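Local coordinates for major exported protein (Pseudomonas aeruginosa, PDB 3HE1) that is a secreted Hcp-family protein that probably forms hexameric rings acting as the tube component of a type VI secretion system, at residues A[61-65]-A[92-97]; A[103-107]-A[142-146]; A[114-120]-A[131-137]; A[86-90]-A[169-175]. All coordinates share one frame; numbering follows the deposited sequence. Where two conformers were deposited one is given.

Contact 1. Residues A[61-65]-A[92-97]; sequences VMVQG and ITKVFD
Strands 61-71 and 86-95 are antiparallel neighbours in the curled sheet of the Hcp fold, and G65 and T93 form a hydrogen-bonded pair between them. T93 O carries the junction. It accepts from Q64 N at 2.6 Å, with the donor tilted 31° from the carbonyl plane, and weakly from G65 N. The CA-H of V63 also points at this oxygen. Away from this pair, 61-63 and 92-95 diverge, with 123° between their directions, and direct backbone bonding gives way to water. One water donates to M62 O and accepts weakly from V95 N. A second donates to D97 OD2, 2.9 Å away, and accepts from M62 N. Where the beta strands part, side chains meet across the contact. CG2 of V61 rests on K94 CE at 3.8 Å, the two side chains crossing nearly at right angles. The selenomethionine M62 bends at chi3 (58°), which brings its CE to V95 CG2 at 4.0 Å. Within 92-97, K94 curls back at chi3 and chi4. Its NZ donates to V95 O at 3.1 Å and reaches D97 OD1 from above the carboxylate plane in a 3.0 Å salt bridge. E164 is a second acidic partner of NZ, and S100 bonds to D97 OD1.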
loop_
_atom_site.group_PDB
_atom_site.type_symbol
_atom_site.label_atom_id
_atom_site.label_comp_id
_atom_site.label_asym_id
_atom_site.label_seq_id
_atom_site.Cartn_x
_atom_site.Cartn_y
_atom_site.Cartn_z
ATOM N N VAL A 61 8.854 1.744 30.863
ATOM C CA VAL A 61 8.919 0.965 29.649
ATOM C C VAL A 61 9.123 1.909 28.456
ATOM O O VAL A 61 8.593 3.017 28.427
ATOM C CB VAL A 61 7.637 0.111 29.497
ATOM C CG1 VAL A 61 6.600 0.534 30.530
ATOM C CG2 VAL A 61 7.076 0.207 28.090
HETATM N N MSE A 62 9.906 1.452 27.485
HETATM C CA MSE A 62 10.242 2.203 26.279
HETATM C C MSE A 62 9.118 2.160 25.240
HETATM O O MSE A 62 8.939 1.154 24.547
HETATM C CB MSE A 62 11.482 1.565 25.667
HETATM C CG MSE A 62 12.356 2.485 24.860
HETATM SE SE MSE A 62 13.486 1.331 23.800
HETATM C CE MSE A 62 12.056 0.358 22.872
ATOM N N VAL A 63 8.375 3.254 25.110
ATOM C CA VAL A 63 7.259 3.305 24.170
ATOM C C VAL A 63 7.714 3.677 22.764
ATOM O O VAL A 63 8.227 4.772 22.537
ATOM C CB VAL A 63 6.206 4.308 24.614
ATOM C CG1 VAL A 63 5.207 4.528 23.495
ATOM C CG2 VAL A 63 5.522 3.814 25.869
ATOM N N GLN A 64 7.527 2.757 21.824
ATOM C CA GLN A 64 7.943 2.969 20.438
ATOM C C GLN A 64 6.749 3.240 19.501
ATOM O O GLN A 64 6.915 3.330 18.282
ATOM C CB GLN A 64 8.790 1.786 19.935
ATOM C CG GLN A 64 10.185 1.684 20.569
ATOM C CD GLN A 64 11.307 2.218 19.677
ATOM O OE1 GLN A 64 11.359 1.931 18.478
ATOM N NE2 GLN A 64 12.223 2.979 20.270
ATOM N N GLY A 65 5.557 3.382 20.079
ATOM C CA GLY A 65 4.364 3.718 19.322
ATOM C C GLY A 65 3.393 4.552 20.138
ATOM O O GLY A 65 3.489 4.605 21.359
ATOM N N ILE A 92 -0.475 2.309 22.763
ATOM C CA ILE A 92 0.977 2.415 22.735
ATOM C C ILE A 92 1.612 1.176 22.103
ATOM O O ILE A 92 0.941 0.193 21.810
ATOM C CB ILE A 92 1.579 2.740 24.140
ATOM C CG1 ILE A 92 1.344 1.604 25.138
ATOM C CG2 ILE A 92 0.971 3.996 24.684
ATOM C CD1 ILE A 92 2.470 0.563 25.201
ATOM N N THR A 93 2.912 1.246 21.868
ATOM C CA THR A 93 3.649 0.120 21.329
ATOM C C THR A 93 4.961 0.037 22.080
ATOM O O THR A 93 5.580 1.060 22.368
ATOM C CB THR A 93 3.921 0.261 19.804
ATOM O OG1 THR A 93 2.680 0.267 19.088
ATOM C CG2 THR A 93 4.775 -0.896 19.297
ATOM N N LYS A 94 5.367 -1.185 22.407
ATOM C CA LYS A 94 6.616 -1.435 23.102
ATOM C C LYS A 94 7.266 -2.665 22.470
ATOM O O LYS A 94 6.752 -3.182 21.483
ATOM C CB LYS A 94 6.316 -1.659 24.587
ATOM C CG LYS A 94 4.941 -2.282 24.840
ATOM C CD LYS A 94 4.607 -2.387 26.329
ATOM C CE LYS A 94 5.672 -3.165 27.149
ATOM N NZ LYS A 94 5.812 -4.613 26.793
ATOM N N VAL A 95 8.401 -3.111 23.009
ATOM C CA VAL A 95 8.969 -4.415 22.653
ATOM C C VAL A 95 8.672 -5.417 23.792
ATOM O O VAL A 95 8.270 -5.014 24.882
ATOM C CB VAL A 95 10.496 -4.329 22.434
ATOM C CG1 VAL A 95 10.835 -3.754 21.063
ATOM C CG2 VAL A 95 11.126 -3.496 23.524
ATOM N N PHE A 96 8.851 -6.713 23.546
ATOM C CA PHE A 96 8.650 -7.731 24.591
ATOM C C PHE A 96 9.579 -7.385 25.758
ATOM O O PHE A 96 10.721 -6.980 25.530
ATOM C CB PHE A 96 9.013 -9.145 24.087
ATOM C CG PHE A 96 8.009 -9.770 23.126
ATOM C CD1 PHE A 96 7.429 -9.043 22.112
ATOM C CD2 PHE A 96 7.704 -11.119 23.223
ATOM C CE1 PHE A 96 6.547 -9.633 21.239
ATOM C CE2 PHE A 96 6.818 -11.713 22.353
ATOM C CZ PHE A 96 6.236 -10.969 21.360
ATOM N N ASP A 97 9.109 -7.548 26.995
ATOM C CA ASP A 97 9.921 -7.180 28.168
ATOM C C ASP A 97 9.428 -7.766 29.502
ATOM O O ASP A 97 8.570 -8.646 29.524
ATOM C CB ASP A 97 10.041 -5.655 28.277
ATOM C CG ASP A 97 8.707 -4.981 28.574
ATOM O OD1 ASP A 97 7.726 -5.698 28.893
ATOM O OD2 ASP A 97 8.645 -3.732 28.481
HETATM O O HOH W 1 9.610 -1.563 25.839
HETATM O O HOH W 2 10.700 -1.683 28.068
#

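Contact 2. Residues A[103-107]-A[142-146]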
loop_
_atom_site.group_PDB
_atom_site.type_symbol
_atom_site.label_atom_id
_atom_site.label_comp_id
_atom_site.label_asym_id
_atom_site.label_seq_id
_atom_site.Cartn_x
_atom_site.Cartn_y
_atom_site.Cartn_z
ATOM N N LEU A 103 1.403 -7.249 31.891
ATOM C CA LEU A 103 0.353 -6.509 31.184
ATOM C C LEU A 103 -0.758 -7.413 30.714
ATOM O O LEU A 103 -1.928 -7.033 30.753
ATOM C CB LEU A 103 0.930 -5.754 30.003
ATOM C CG LEU A 103 1.911 -4.701 30.496
ATOM C CD1 LEU A 103 2.813 -4.236 29.377
ATOM C CD2 LEU A 103 1.117 -3.559 31.070
ATOM N N LEU A 104 -0.383 -8.607 30.261
ATOM C CA LEU A 104 -1.366 -9.608 29.871
ATOM C C LEU A 104 -2.165 -10.013 31.096
ATOM O O LEU A 104 -3.394 -10.056 31.060
ATOM C CB LEU A 104 -0.694 -10.822 29.233
ATOM C CG LEU A 104 -0.079 -10.466 27.878
ATOM C CD1 LEU A 104 1.177 -11.276 27.579
ATOM C CD2 LEU A 104 -1.111 -10.593 26.765
ATOM N N ALA A 105 -1.474 -10.291 32.193
ATOM C CA ALA A 105 -2.188 -10.621 33.412
ATOM C C ALA A 105 -3.211 -9.519 33.632
ATOM O O ALA A 105 -4.395 -9.790 33.816
ATOM C CB ALA A 105 -1.239 -10.731 34.592
ATOM N N ALA A 106 -2.746 -8.273 33.581
ATOM C CA ALA A 106 -3.626 -7.123 33.720
ATOM C C ALA A 106 -4.830 -7.243 32.784
ATOM O O ALA A 106 -5.977 -7.192 33.219
ATOM C CB ALA A 106 -2.856 -5.826 33.454
ATOM N N LEU A 107 -4.557 -7.419 31.499
ATOM C CA LEU A 107 -5.604 -7.448 30.490
ATOM C C LEU A 107 -6.614 -8.551 30.809
ATOM O O LEU A 107 -7.805 -8.286 30.970
ATOM C CB LEU A 107 -4.971 -7.670 29.113
ATOM C CG LEU A 107 -5.747 -7.647 27.796
ATOM C CD1 LEU A 107 -4.824 -8.162 26.729
ATOM C CD2 LEU A 107 -6.988 -8.498 27.831
ATOM N N ILE A 142 -6.821 -2.111 30.530
ATOM C CA ILE A 142 -6.238 -2.599 29.272
ATOM C C ILE A 142 -7.245 -3.423 28.448
ATOM O O ILE A 142 -7.690 -4.486 28.884
ATOM C CB ILE A 142 -4.981 -3.443 29.515
ATOM C CG1 ILE A 142 -4.026 -2.705 30.447
ATOM C CG2 ILE A 142 -4.310 -3.800 28.186
ATOM C CD1 ILE A 142 -2.655 -3.354 30.528
ATOM N N VAL A 143 -7.590 -2.949 27.254
ATOM C CA VAL A 143 -8.688 -3.557 26.516
ATOM C C VAL A 143 -8.274 -4.564 25.445
ATOM O O VAL A 143 -9.089 -5.369 25.011
ATOM C CB VAL A 143 -9.634 -2.497 25.943
ATOM C CG1 VAL A 143 -10.534 -1.971 27.053
ATOM C CG2 VAL A 143 -8.845 -1.365 25.325
ATOM N N ASP A 144 -7.010 -4.526 25.032
ATOM C CA ASP A 144 -6.470 -5.536 24.131
ATOM C C ASP A 144 -4.976 -5.392 23.924
ATOM O O ASP A 144 -4.401 -4.316 24.077
ATOM C CB ASP A 144 -7.209 -5.602 22.783
ATOM C CG ASP A 144 -7.854 -4.293 22.392
ATOM O OD1 ASP A 144 -8.977 -4.335 21.851
ATOM O OD2 ASP A 144 -7.251 -3.225 22.615
ATOM N N ILE A 145 -4.346 -6.527 23.643
ATOM C CA ILE A 145 -2.917 -6.582 23.349
ATOM C C ILE A 145 -2.689 -7.411 22.085
ATOM O O ILE A 145 -3.420 -8.353 21.801
ATOM C CB ILE A 145 -2.087 -7.137 24.537
ATOM C CG1 ILE A 145 -2.161 -6.187 25.733
ATOM C CG2 ILE A 145 -0.628 -7.349 24.138
ATOM C CD1 ILE A 145 -1.178 -6.516 26.825
ATOM N N LYS A 146 -1.692 -7.013 21.314
ATOM C CA LYS A 146 -1.293 -7.733 20.117
ATOM C C LYS A 146 0.220 -7.924 20.166
ATOM O O LYS A 146 0.979 -6.956 20.300
ATOM C CB LYS A 146 -1.700 -6.966 18.845
ATOM C CG LYS A 146 -0.799 -7.239 17.630
ATOM C CD LYS A 146 -1.429 -6.774 16.319
ATOM C CE LYS A 146 -0.511 -7.053 15.125
ATOM N NZ LYS A 146 -1.237 -7.162 13.818
#
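I142 and I145 of strand 140-149 point at helix 100-109 and meet L103, L104, A106 and L107. The side chains that meet are all aliphatic. I142 CD1 sits among three groups of the helix: L103 CD2 and A106 CB, each at 3.8 Å, and the carbonyl oxygen of L103. The side chains of L103 and I142 cross at about a right angle. I142 CG2 turns instead to L107 and lies 4.0 Å from its CB.

L107 spans both isoleucines. Its CG is anti to the backbone N (chi1 -175°) and the chain stays extended, which carries CD1 past I142 to I145. There L107 CD1 packs tightly on I145 CG1 at 3.5 Å, the two side chains sliding past each other in opposite directions. I145 CD1 reaches further, to L103 CB at 3.9 Å and to L104 CD2 at 4.1 Å.

The helical turn that presents these leucines is closed by the bond from L107 N to L103 O, 2.8 Å long. The axes of 103-107 and 142-146 approach to 8.3 Å, with 124° between their directions. V166 of strand 162-169 packs against both isoleucines. L104 also touches W175 of a second subunit, and L107 touches I72 there. Residues D144 to K146 pair antiparallel with a strand of that subunit, so the helix covers strand 140-149 where the sheet runs on into the next copy of the ring.

Contact 3. Residues A[114-120]-A[131-137]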
loop_
_atom_site.group_PDB
_atom_site.type_symbol
_atom_site.label_atom_id
_atom_site.label_comp_id
_atom_site.label_asym_id
_atom_site.label_seq_id
_atom_site.Cartn_x
_atom_site.Cartn_y
_atom_site.Cartn_z
ATOM N N THR A 114 -4.478 2.048 38.164
ATOM C CA THR A 114 -4.578 3.338 38.873
ATOM C C THR A 114 -3.957 4.522 38.118
ATOM O O THR A 114 -4.540 5.610 38.068
ATOM C CB THR A 114 -3.992 3.295 40.297
ATOM O OG1 THR A 114 -4.949 2.707 41.187
ATOM C CG2 THR A 114 -3.693 4.696 40.771
ATOM N N LYS A 115 -2.777 4.311 37.538
ATOM C CA LYS A 115 -2.140 5.347 36.729
ATOM C C LYS A 115 -1.239 4.789 35.634
ATOM O O LYS A 115 -0.312 4.029 35.902
ATOM C CB LYS A 115 -1.355 6.335 37.598
ATOM C CG LYS A 115 -0.720 7.463 36.804
ATOM C CD LYS A 115 -0.481 8.720 37.657
ATOM C CE LYS A 115 0.907 8.732 38.272
ATOM N NZ LYS A 115 1.307 10.116 38.663
ATOM N N VAL A 116 -1.542 5.167 34.398
ATOM C CA VAL A 116 -0.640 4.986 33.274
ATOM C C VAL A 116 -0.184 6.382 32.918
ATOM O O VAL A 116 -1.018 7.277 32.728
ATOM C CB VAL A 116 -1.369 4.414 32.058
ATOM C CG1 VAL A 116 -0.444 4.423 30.823
ATOM C CG2 VAL A 116 -1.910 3.027 32.378
ATOM N N GLU A 117 1.125 6.581 32.839
ATOM C CA GLU A 117 1.644 7.911 32.602
ATOM C C GLU A 117 2.746 7.861 31.587
ATOM O O GLU A 117 3.776 7.240 31.829
ATOM C CB GLU A 117 2.169 8.515 33.895
ATOM C CG GLU A 117 3.096 9.701 33.690
ATOM C CD GLU A 117 3.291 10.520 34.962
ATOM O OE1 GLU A 117 2.301 10.708 35.706
ATOM O OE2 GLU A 117 4.433 10.977 35.216
ATOM N N ILE A 118 2.498 8.522 30.456
ATOM C CA ILE A 118 3.367 8.543 29.284
ATOM C C ILE A 118 4.176 9.840 29.233
ATOM O O ILE A 118 3.629 10.933 29.149
ATOM C CB ILE A 118 2.548 8.459 27.974
ATOM C CG1 ILE A 118 1.795 7.140 27.874
ATOM C CG2 ILE A 118 3.451 8.584 26.768
ATOM C CD1 ILE A 118 2.691 5.982 27.527
ATOM N N GLN A 119 5.489 9.706 29.261
ATOM C CA GLN A 119 6.354 10.855 29.293
ATOM C C GLN A 119 7.071 11.027 27.972
ATOM O O GLN A 119 7.782 10.132 27.521
ATOM C CB GLN A 119 7.379 10.698 30.407
ATOM C CG GLN A 119 6.781 10.789 31.783
ATOM C CD GLN A 119 7.836 11.075 32.834
ATOM O OE1 GLN A 119 9.046 11.039 32.555
ATOM N NE2 GLN A 119 7.386 11.361 34.055
ATOM N N TRP A 120 6.909 12.204 27.374
ATOM C CA TRP A 120 7.431 12.458 26.044
ATOM C C TRP A 120 8.804 13.145 26.069
ATOM O O TRP A 120 9.037 14.068 26.856
ATOM C CB TRP A 120 6.413 13.269 25.239
ATOM C CG TRP A 120 5.012 12.683 25.229
ATOM C CD1 TRP A 120 4.085 12.742 26.236
ATOM C CD2 TRP A 120 4.393 11.970 24.159
ATOM N NE1 TRP A 120 2.928 12.106 25.857
ATOM C CE2 TRP A 120 3.088 11.629 24.581
ATOM C CE3 TRP A 120 4.813 11.585 22.878
ATOM C CZ2 TRP A 120 2.199 10.924 23.775
ATOM C CZ3 TRP A 120 3.929 10.879 22.073
ATOM C CH2 TRP A 120 2.639 10.554 22.527
ATOM N N HIS A 131 12.502 15.937 28.815
ATOM C CA HIS A 131 11.097 15.636 28.931
ATOM C C HIS A 131 10.329 16.940 28.762
ATOM O O HIS A 131 10.572 17.914 29.473
ATOM C CB HIS A 131 10.807 15.013 30.290
ATOM C CG HIS A 131 9.359 14.721 30.510
ATOM N ND1 HIS A 131 8.767 14.781 31.752
ATOM C CD2 HIS A 131 8.375 14.395 29.638
ATOM C CE1 HIS A 131 7.484 14.489 31.637
ATOM N NE2 HIS A 131 7.221 14.250 30.365
ATOM N N TYR A 132 9.407 16.974 27.812
ATOM C CA TYR A 132 8.736 18.227 27.497
ATOM C C TYR A 132 7.210 18.089 27.413
ATOM O O TYR A 132 6.515 19.094 27.317
ATOM C CB TYR A 132 9.275 18.790 26.181
ATOM C CG TYR A 132 8.702 18.066 24.994
ATOM C CD1 TYR A 132 7.693 18.640 24.232
ATOM C CD2 TYR A 132 9.140 16.791 24.659
ATOM C CE1 TYR A 132 7.143 17.973 23.158
ATOM C CE2 TYR A 132 8.597 16.109 23.580
ATOM C CZ TYR A 132 7.595 16.708 22.834
ATOM O OH TYR A 132 7.047 16.044 21.762
ATOM N N TYR A 133 6.691 16.861 27.440
ATOM C CA TYR A 133 5.239 16.634 27.368
ATOM C C TYR A 133 4.858 15.426 28.232
ATOM O O TYR A 133 5.632 14.467 28.326
ATOM C CB TYR A 133 4.830 16.373 25.919
ATOM C CG TYR A 133 3.379 16.639 25.578
ATOM C CD1 TYR A 133 2.919 17.932 25.385
ATOM C CD2 TYR A 133 2.481 15.593 25.394
ATOM C CE1 TYR A 133 1.590 18.177 25.057
ATOM C CE2 TYR A 133 1.161 15.828 25.063
ATOM C CZ TYR A 133 0.722 17.119 24.898
ATOM O OH TYR A 133 -0.588 17.364 24.571
ATOM N N THR A 134 3.680 15.468 28.863
ATOM C CA THR A 134 3.141 14.299 29.572
ATOM C C THR A 134 1.694 13.990 29.213
ATOM O O THR A 134 0.863 14.880 29.065
ATOM C CB THR A 134 3.250 14.434 31.084
ATOM O OG1 THR A 134 4.624 14.640 31.436
ATOM C CG2 THR A 134 2.742 13.172 31.783
ATOM N N THR A 135 1.429 12.706 29.025
ATOM C CA THR A 135 0.081 12.192 28.862
ATOM C C THR A 135 -0.145 11.240 30.026
ATOM O O THR A 135 0.716 10.424 30.338
ATOM C CB THR A 135 -0.064 11.395 27.560
ATOM O OG1 THR A 135 0.261 12.232 26.443
ATOM C CG2 THR A 135 -1.490 10.854 27.424
ATOM N N VAL A 136 -1.291 11.339 30.678
ATOM C CA VAL A 136 -1.514 10.535 31.864
ATOM C C VAL A 136 -2.927 9.990 31.945
ATOM O O VAL A 136 -3.898 10.751 31.859
ATOM C CB VAL A 136 -1.239 11.360 33.114
ATOM C CG1 VAL A 136 -1.764 10.643 34.335
ATOM C CG2 VAL A 136 0.252 11.611 33.251
ATOM N N LEU A 137 -3.040 8.676 32.119
ATOM C CA LEU A 137 -4.341 8.061 32.362
ATOM C C LEU A 137 -4.573 7.822 33.844
ATOM O O LEU A 137 -3.662 7.434 34.569
ATOM C CB LEU A 137 -4.492 6.747 31.613
ATOM C CG LEU A 137 -4.035 6.785 30.155
ATOM C CD1 LEU A 137 -4.441 5.490 29.443
ATOM C CD2 LEU A 137 -4.599 8.012 29.444
#
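L137 N donates to V116 O at 2.5 Å, nearly in line with the carbonyl bond. I118 N donates to T135 O at 2.6 Å, and T135 N returns a 2.8 Å bond to I118 O. These two pairs, and W120 with Y133, are hydrogen-bonded pairs of the beta hairpin of strands 112-123 and 129-137.

On the face of V116, I118 and W120, the indole dominates. W120 NE1 donates to T135 OG1 at 2.7 Å, with the hydroxyl 17° out of the ring plane. The ring of Y133 turns its edge to the five-membered ring of W120 in a T-shaped pair, planes at 76°. Y133 CD2 lies 3.4 Å from W120 CD1.

The other face carries E117, Q119, T134 and V136. Here Q119 lays its amide over H131, the two planes 12° apart, and Q119 CB also covers the imidazole face. Q119 NE2 donates to the anti lone pair of E117 OE2 at 3.2 Å. K115 NZ forms a salt bridge with E117 OE1, also at 3.2 Å. The methyl CG2 of V136 packs alongside the E117 chain.

F96 of another subunit meets the Y133 ring, and H162 of that subunit bonds to Y132 OH. The indole N-H is satisfied within the hairpin, while its ring meets the same F96 and H162. The E117 carboxylate, gripped through both oxygens, would probably favour its charged form.

Contact 4. Residues A[86-90]-A[169-175]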
loop_
_atom_site.group_PDB
_atom_site.type_symbol
_atom_site.label_atom_id
_atom_site.label_comp_id
_atom_site.label_asym_id
_atom_site.label_seq_id
_atom_site.Cartn_x
_atom_site.Cartn_y
_atom_site.Cartn_z
ATOM N N VAL A 86 -16.231 12.195 22.177
ATOM C CA VAL A 86 -16.106 10.755 22.285
ATOM C C VAL A 86 -14.620 10.387 22.296
ATOM O O VAL A 86 -13.912 10.615 21.313
ATOM C CB VAL A 86 -16.824 10.066 21.094
ATOM C CG1 VAL A 86 -16.311 8.653 20.876
ATOM C CG2 VAL A 86 -18.331 10.076 21.298
ATOM N N HIS A 87 -14.132 9.832 23.401
ATOM C CA HIS A 87 -12.736 9.400 23.432
ATOM C C HIS A 87 -12.539 8.028 22.804
ATOM O O HIS A 87 -13.452 7.193 22.816
ATOM C CB HIS A 87 -12.192 9.408 24.853
ATOM C CG HIS A 87 -12.145 10.769 25.462
ATOM N ND1 HIS A 87 -10.995 11.308 25.995
ATOM C CD2 HIS A 87 -13.108 11.711 25.609
ATOM C CE1 HIS A 87 -11.253 12.515 26.463
ATOM N NE2 HIS A 87 -12.526 12.788 26.234
ATOM N N LYS A 88 -11.347 7.824 22.242
ATOM C CA LYS A 88 -10.914 6.530 21.715
ATOM C C LYS A 88 -9.794 5.972 22.579
ATOM O O LYS A 88 -9.058 6.742 23.201
ATOM C CB LYS A 88 -10.410 6.666 20.280
ATOM C CG LYS A 88 -11.447 7.187 19.323
ATOM C CD LYS A 88 -12.768 6.517 19.569
ATOM C CE LYS A 88 -13.772 6.859 18.488
ATOM N NZ LYS A 88 -15.167 6.574 18.931
ATOM N N PRO A 89 -9.648 4.632 22.616
ATOM C CA PRO A 89 -8.669 4.030 23.530
ATOM C C PRO A 89 -7.279 4.544 23.253
ATOM O O PRO A 89 -6.991 4.875 22.098
ATOM C CB PRO A 89 -8.752 2.540 23.200
ATOM C CG PRO A 89 -10.124 2.355 22.646
ATOM C CD PRO A 89 -10.398 3.610 21.866
ATOM N N VAL A 90 -6.435 4.636 24.279
ATOM C CA VAL A 90 -5.049 5.033 24.047
ATOM C C VAL A 90 -4.260 3.812 23.611
ATOM O O VAL A 90 -4.469 2.715 24.132
ATOM C CB VAL A 90 -4.399 5.698 25.273
ATOM C CG1 VAL A 90 -2.915 5.979 25.009
ATOM C CG2 VAL A 90 -5.123 6.984 25.609
ATOM N N THR A 169 -8.418 1.892 27.834
ATOM C CA THR A 169 -9.430 2.890 28.057
ATOM C C THR A 169 -9.082 3.495 29.421
ATOM O O THR A 169 -8.080 3.102 30.028
ATOM C CB THR A 169 -10.845 2.304 28.005
ATOM O OG1 THR A 169 -11.022 1.365 29.072
ATOM C CG2 THR A 169 -11.075 1.627 26.647
ATOM N N TYR A 170 -9.872 4.466 29.872
ATOM C CA TYR A 170 -9.566 5.232 31.082
ATOM C C TYR A 170 -10.733 6.139 31.445
ATOM O O TYR A 170 -11.603 6.416 30.625
ATOM C CB TYR A 170 -8.349 6.119 30.854
ATOM C CG TYR A 170 -8.514 6.953 29.614
ATOM C CD1 TYR A 170 -9.297 8.098 29.620
ATOM C CD2 TYR A 170 -7.915 6.573 28.425
ATOM C CE1 TYR A 170 -9.461 8.852 28.476
ATOM C CE2 TYR A 170 -8.069 7.319 27.283
ATOM C CZ TYR A 170 -8.842 8.457 27.309
ATOM O OH TYR A 170 -8.997 9.192 26.154
ATOM N N ARG A 171 -10.735 6.608 32.681
ATOM C CA ARG A 171 -11.774 7.500 33.147
ATOM C C ARG A 171 -11.372 8.948 32.846
ATOM O O ARG A 171 -12.213 9.840 32.795
ATOM C CB ARG A 171 -12.015 7.288 34.644
ATOM C CG ARG A 171 -12.771 8.422 35.323
ATOM C CD ARG A 171 -12.669 8.370 36.849
ATOM N NE ARG A 171 -11.301 8.464 37.377
ATOM C CZ ARG A 171 -10.778 9.547 37.956
ATOM N NH1 ARG A 171 -11.492 10.660 38.072
ATOM N NH2 ARG A 171 -9.534 9.518 38.419
ATOM N N LYS A 172 -10.088 9.176 32.612
ATOM C CA LYS A 172 -9.620 10.534 32.469
ATOM C C LYS A 172 -8.201 10.564 31.974
ATOM O O LYS A 172 -7.409 9.686 32.266
ATOM C CB LYS A 172 -9.709 11.253 33.815
ATOM C CG LYS A 172 -9.270 12.709 33.816
ATOM C CD LYS A 172 -9.435 13.310 35.206
ATOM C CE LYS A 172 -8.860 14.713 35.291
ATOM N NZ LYS A 172 -8.988 15.253 36.659
ATOM N N ILE A 173 -7.882 11.617 31.245
ATOM C CA ILE A 173 -6.587 11.751 30.637
ATOM C C ILE A 173 -6.205 13.200 30.752
ATOM O O ILE A 173 -7.052 14.092 30.668
ATOM C CB ILE A 173 -6.674 11.410 29.171
ATOM C CG1 ILE A 173 -5.346 11.689 28.467
ATOM C CG2 ILE A 173 -7.786 12.208 28.570
ATOM C CD1 ILE A 173 -5.266 11.086 27.071
ATOM N N THR A 174 -4.924 13.431 30.973
ATOM C CA THR A 174 -4.428 14.768 31.167
ATOM C C THR A 174 -3.237 14.938 30.246
ATOM O O THR A 174 -2.381 14.049 30.149
ATOM C CB THR A 174 -4.033 15.013 32.645
ATOM O OG1 THR A 174 -5.143 14.701 33.490
ATOM C CG2 THR A 174 -3.650 16.470 32.869
ATOM N N TRP A 175 -3.217 16.062 29.537
ATOM C CA TRP A 175 -2.109 16.410 28.664
ATOM C C TRP A 175 -1.454 17.658 29.217
ATOM O O TRP A 175 -2.109 18.678 29.401
ATOM C CB TRP A 175 -2.592 16.709 27.251
ATOM C CG TRP A 175 -3.495 15.682 26.622
ATOM C CD1 TRP A 175 -3.126 14.627 25.817
ATOM C CD2 TRP A 175 -4.921 15.645 26.699
ATOM N NE1 TRP A 175 -4.242 13.935 25.407
ATOM C CE2 TRP A 175 -5.357 14.539 25.940
ATOM C CE3 TRP A 175 -5.880 16.437 27.351
ATOM C CZ2 TRP A 175 -6.706 14.206 25.813
ATOM C CZ3 TRP A 175 -7.219 16.105 27.229
ATOM C CH2 TRP A 175 -7.621 15.001 26.464
#
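Y170 meets H87 and V90 where strand 86-95 passes the turn between strands 162-169 and 172-177 of the Hcp beta fold. The tight part centres on the Y170 ring. Its CG lies between the backbone N and the carbonyl carbon (chi1 52°), which turns the ring inward to the 86-90 segment. V90 CG2 packs on ring atom CE2 at 3.4 Å, and the two side chains cross at about a right angle. The hydroxyl ends at the imidazole edge. Y170 OH and H87 ND1 form a 2.9 Å hydrogen bond, with OH in the plane of the histidine ring. The two rings are steeply turned, planes at 79°, and the polar bond joins them.

H87 is fixed from its other nitrogen too, since NE2 bonds to D186 of strand 183-187. That should set the rotation of the imidazole. W188 adds an edge-to-face partner for Y170, and L137 packs against it from strand 129-137.

The looser side lies at P89 and T169, both partly exposed. Their side chains run side by side, pointing the same way, and touch only through P89 CG and T169 CG2 at 4.2 Å. Packing is also thin toward strand 172-175. V90 CG2 is 4.4 Å from I173 CD1. H87 CE1 lies near the plane of the W175 indole, at its edge, 4.4 Å from CH2.

All four contacts reach one curled antiparallel sheet, contact 2 by way of helix 100-109. Contacts 3 and 4 have centres about 12 Å apart and are the most directly joined: V136 N and T174 O probably hydrogen-bond at 3.0 Å, and L137 CD2 packs on Y170 CD2. Contact 1 reaches contact 3 through I118 CD1, which touches both I92 CG2 and V63 CG2. It reaches contact 2 where K94 CE meets L103 CD1 at 3.8 Å. V143 CG1 and T169 CG2 join contacts 2 and 4. Contacts 1 and 4 share strand 86-95, yet their centres lie about 19 Å apart. F96, in the 92-97 segment of contact 1, meets the aromatic face of contact 3 in an adjacent subunit, linking copies around the hexamer.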